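Side-chain contact in DNA replication and repair protein RecF (Caldanaerobacter subterraneus subsp. tengcongensis, PDB 5Z69), which binds ATP, probably binds single-stranded DNA, and acts as a recombination mediator in the RecFOR pathway of DNA repair: residues A146-I151 / N205-K210. Numbering follows the deposited sequence. Where two conformers were deposited one is given.
Sequences ACISVI and NNYLEK
Tyr207 reaches across from helix 186-222 to lie among Cys147, Ile148 and Ile151 of helix 137-151, a helix-helix packing contact in the helical region of this ABC-type (RecF/RecN/SMC) ATPase, away from the ATP site. The axes of the two short segments approach to 10.9 Å at 105°, and Tyr207 supplies the side of the contact that belongs to 205-210; Ile148 and Tyr207 have the nearest CA atoms, 7.3 Å apart. With CG anti to the backbone N (chi1 -176°), the ring extends toward helix 137-151.

Aliphatic contacts come from the two isoleucines. Ile148 runs alongside Tyr207 in the opposite direction: its CG1 lies 3.8 Å from Tyr207 CG, approaching the ring obliquely. Ile148 CD1 continues past CG of the tyrosine to rest 3.8 Å from Tyr207 CB. Ile151 instead crosses the tyrosine at about a right angle and meets the ring at its edge, near the ring plane, through CD1, which lies 4.2 Å from Tyr207 CE1. No hydrogen bond joins the segments, and van der Waals packing carries the contact. Helix 291-313 adds to the same packing, with Ile308 against Tyr207 and Leu309 against Ile151, and its Glu312 forms a salt bridge with Lys210; Tyr155 of helix 153-177 touches Ile148.

An alanine at Tyr207 would remove the whole ring and would probably open a gap between the helices, leaving Ile148 CG1, Ile151 CD1 and Cys147 CB without the ring they pack on. At the far end of the ring the contact passes to the cysteine, whose CB packs against Tyr207 CZ. The phenol OH of Tyr207 sits 3.5 Å from Cys147 CB, and Cys147 SG lies 3.9 Å from the same Tyr207 OH.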
ATOM      1  N   ALA A 146       7.685  -2.081  18.553  1.00 26.30           N
ATOM      2  CA  ALA A 146       8.563  -2.601  19.613  1.00 30.27           C
ATOM      3  C   ALA A 146       9.991  -2.121  19.432  1.00 33.75           C
ATOM      4  O   ALA A 146      10.642  -1.745  20.406  1.00 30.09           O
ATOM      5  CB  ALA A 146       8.522  -4.125  19.643  1.00 28.35           C
ATOM      6  N   CYS A 147      10.491  -2.146  18.193  1.00 24.90           N
ATOM      7  CA  CYS A 147      11.822  -1.615  17.917  1.00 29.77           C
ATOM      8  C   CYS A 147      11.941  -0.170  18.365  1.00 36.95           C
ATOM      9  O   CYS A 147      12.906   0.219  19.043  1.00 29.10           O
ATOM     10  CB  CYS A 147      12.156  -1.709  16.429  1.00 40.85           C
ATOM     11  SG  CYS A 147      12.415  -3.391  15.880  1.00 31.59           S
ATOM     12  N   ILE A 148      10.957   0.633  17.985  1.00 28.15           N
ATOM     13  CA  ILE A 148      11.042   2.058  18.296  1.00 33.19           C
ATOM     14  C   ILE A 148      10.860   2.357  19.785  1.00 38.49           C
ATOM     15  O   ILE A 148      11.622   3.141  20.341  1.00 29.95           O
ATOM     16  CB  ILE A 148      10.028   2.863  17.511  1.00 28.12           C
ATOM     17  CG1 ILE A 148      10.261   2.660  15.985  1.00 28.07           C
ATOM     18  CG2 ILE A 148      10.140   4.344  17.916  1.00 24.78           C
ATOM     19  CD1 ILE A 148       9.212   3.293  15.096  1.00 23.29           C
ATOM     20  N   SER A 149       9.846   1.742  20.404  1.00 26.17           N
ATOM     21  CA  SER A 149       9.529   1.932  21.801  1.00 25.89           C
ATOM     22  C   SER A 149      10.718   1.611  22.703  1.00 26.55           C
ATOM     23  O   SER A 149      10.941   2.293  23.693  1.00 29.54           O
ATOM     24  CB  SER A 149       8.328   1.068  22.197  1.00 30.17           C
ATOM     25  OG  SER A 149       7.186   1.450  21.442  1.00 32.56           O
ATOM     26  N   VAL A 150      11.486   0.593  22.343  1.00 29.54           N
ATOM     27  CA  VAL A 150      12.643   0.223  23.142  1.00 26.05           C
ATOM     28  C   VAL A 150      13.635   1.379  23.193  1.00 36.39           C
ATOM     29  O   VAL A 150      14.243   1.645  24.226  1.00 30.44           O
ATOM     30  CB  VAL A 150      13.341  -1.048  22.585  1.00 29.24           C
ATOM     31  CG1 VAL A 150      14.773  -1.165  23.135  1.00 35.56           C
ATOM     32  CG2 VAL A 150      12.524  -2.285  22.966  1.00 25.23           C
ATOM     33  N   ILE A 151      13.786   2.100  22.086  1.00 29.59           N
ATOM     34  CA  ILE A 151      14.809   3.121  22.094  1.00 33.16           C
ATOM     35  C   ILE A 151      14.243   4.519  22.313  1.00 36.68           C
ATOM     36  O   ILE A 151      14.991   5.446  22.590  1.00 43.76           O
ATOM     37  CB  ILE A 151      15.660   3.049  20.807  1.00 41.58           C
ATOM     38  CG1 ILE A 151      14.876   3.414  19.562  1.00 44.07           C
ATOM     39  CG2 ILE A 151      16.152   1.635  20.610  1.00 42.71           C
ATOM     40  CD1 ILE A 151      15.686   3.165  18.289  1.00 46.42           C
ATOM     41  N   ASN A 205       8.519   7.080  10.326  1.00 40.95           N
ATOM     42  CA  ASN A 205       9.257   7.441   9.112  1.00 42.26           C
ATOM     43  C   ASN A 205      10.741   7.605   9.390  1.00 35.14           C
ATOM     44  O   ASN A 205      11.584   7.097   8.643  1.00 37.27           O
ATOM     45  CB  ASN A 205       8.720   8.731   8.501  1.00 37.70           C
ATOM     46  CG  ASN A 205       9.276   8.984   7.097  1.00 38.91           C
ATOM     47  OD1 ASN A 205       8.961   8.263   6.155  1.00 44.11           O
ATOM     48  ND2 ASN A 205      10.115   9.996   6.971  1.00 39.40           N
ATOM     49  N   ASN A 206      11.066   8.326  10.458  1.00 32.81           N
ATOM     50  CA  ASN A 206      12.465   8.480  10.862  0.51 39.59           C
ATOM     51  C   ASN A 206      13.157   7.124  11.016  1.00 37.22           C
ATOM     52  O   ASN A 206      14.293   6.946  10.583  1.00 37.33           O
ATOM     53  CB  ASN A 206      12.584   9.260  12.176  0.51 42.06           C
ATOM     54  CG  ASN A 206      11.998  10.664  12.095  0.51 46.61           C
ATOM     55  OD1 ASN A 206      11.524  11.202  13.098  0.51 49.88           O
ATOM     56  ND2 ASN A 206      12.025  11.261  10.907  0.51 42.73           N
ATOM     57  N   TYR A 207      12.461   6.170  11.635  1.00 35.71           N
ATOM     58  CA  TYR A 207      13.063   4.866  11.894  1.00 33.42           C
ATOM     59  C   TYR A 207      13.185   4.070  10.583  1.00 29.79           C
ATOM     60  O   TYR A 207      14.198   3.410  10.338  1.00 33.68           O
ATOM     61  CB  TYR A 207      12.247   4.052  12.933  1.00 32.96           C
ATOM     62  CG  TYR A 207      12.910   2.744  13.287  1.00 25.95           C
ATOM     63  CD1 TYR A 207      13.754   2.646  14.401  1.00 29.96           C
ATOM     64  CD2 TYR A 207      12.711   1.603  12.516  1.00 29.81           C
ATOM     65  CE1 TYR A 207      14.377   1.449  14.721  1.00 26.01           C
ATOM     66  CE2 TYR A 207      13.329   0.410  12.826  1.00 33.76           C
ATOM     67  CZ  TYR A 207      14.161   0.337  13.946  1.00 30.92           C
ATOM     68  OH  TYR A 207      14.806  -0.843  14.261  1.00 34.21           O
ATOM     69  N   LEU A 208      12.141   4.116   9.767  1.00 30.81           N
ATOM     70  CA  LEU A 208      12.145   3.386   8.509  1.00 41.99           C
ATOM     71  C   LEU A 208      13.246   3.920   7.559  1.00 38.24           C
ATOM     72  O   LEU A 208      13.879   3.125   6.849  1.00 37.28           O
ATOM     73  CB  LEU A 208      10.760   3.438   7.870  1.00 38.70           C
ATOM     74  CG  LEU A 208       9.726   2.565   8.584  1.00 42.66           C
ATOM     75  CD1 LEU A 208       8.391   2.856   8.020  1.00 32.62           C
ATOM     76  CD2 LEU A 208      10.003   1.069   8.486  1.00 36.88           C
ATOM     77  N   GLU A 209      13.459   5.237   7.561  1.00 36.88           N
ATOM     78  CA  GLU A 209      14.618   5.848   6.888  1.00 43.28           C
ATOM     79  C   GLU A 209      15.899   5.190   7.323  1.00 52.49           C
ATOM     80  O   GLU A 209      16.672   4.729   6.498  1.00 45.12           O
ATOM     81  CB  GLU A 209      14.743   7.335   7.224  1.00 54.66           C
ATOM     82  CG  GLU A 209      13.856   8.297   6.426  1.00 65.05           C
ATOM     83  CD  GLU A 209      14.276   9.741   6.653  1.00 76.99           C
ATOM     84  OE1 GLU A 209      13.425  10.550   7.091  1.00 80.89           O
ATOM     85  OE2 GLU A 209      15.463  10.050   6.387  1.00 79.27           O
ATOM     86  N   LYS A 210      16.137   5.165   8.636  1.00 47.23           N
ATOM     87  CA  LYS A 210      17.339   4.521   9.166  1.00 41.92           C
ATOM     88  C   LYS A 210      17.357   3.039   8.843  1.00 35.65           C
ATOM     89  O   LYS A 210      18.401   2.491   8.501  1.00 43.38           O
ATOM     90  CB  LYS A 210      17.437   4.728  10.674  1.00 41.12           C
ATOM     91  CG  LYS A 210      17.682   6.157  11.046  1.00 47.49           C
ATOM     92  CD  LYS A 210      17.567   6.377  12.545  1.00 56.93           C
ATOM     93  CE  LYS A 210      17.979   7.792  12.912  1.00 53.70           C
ATOM     94  NZ  LYS A 210      17.554   8.149  14.282  1.00 58.63           N
TER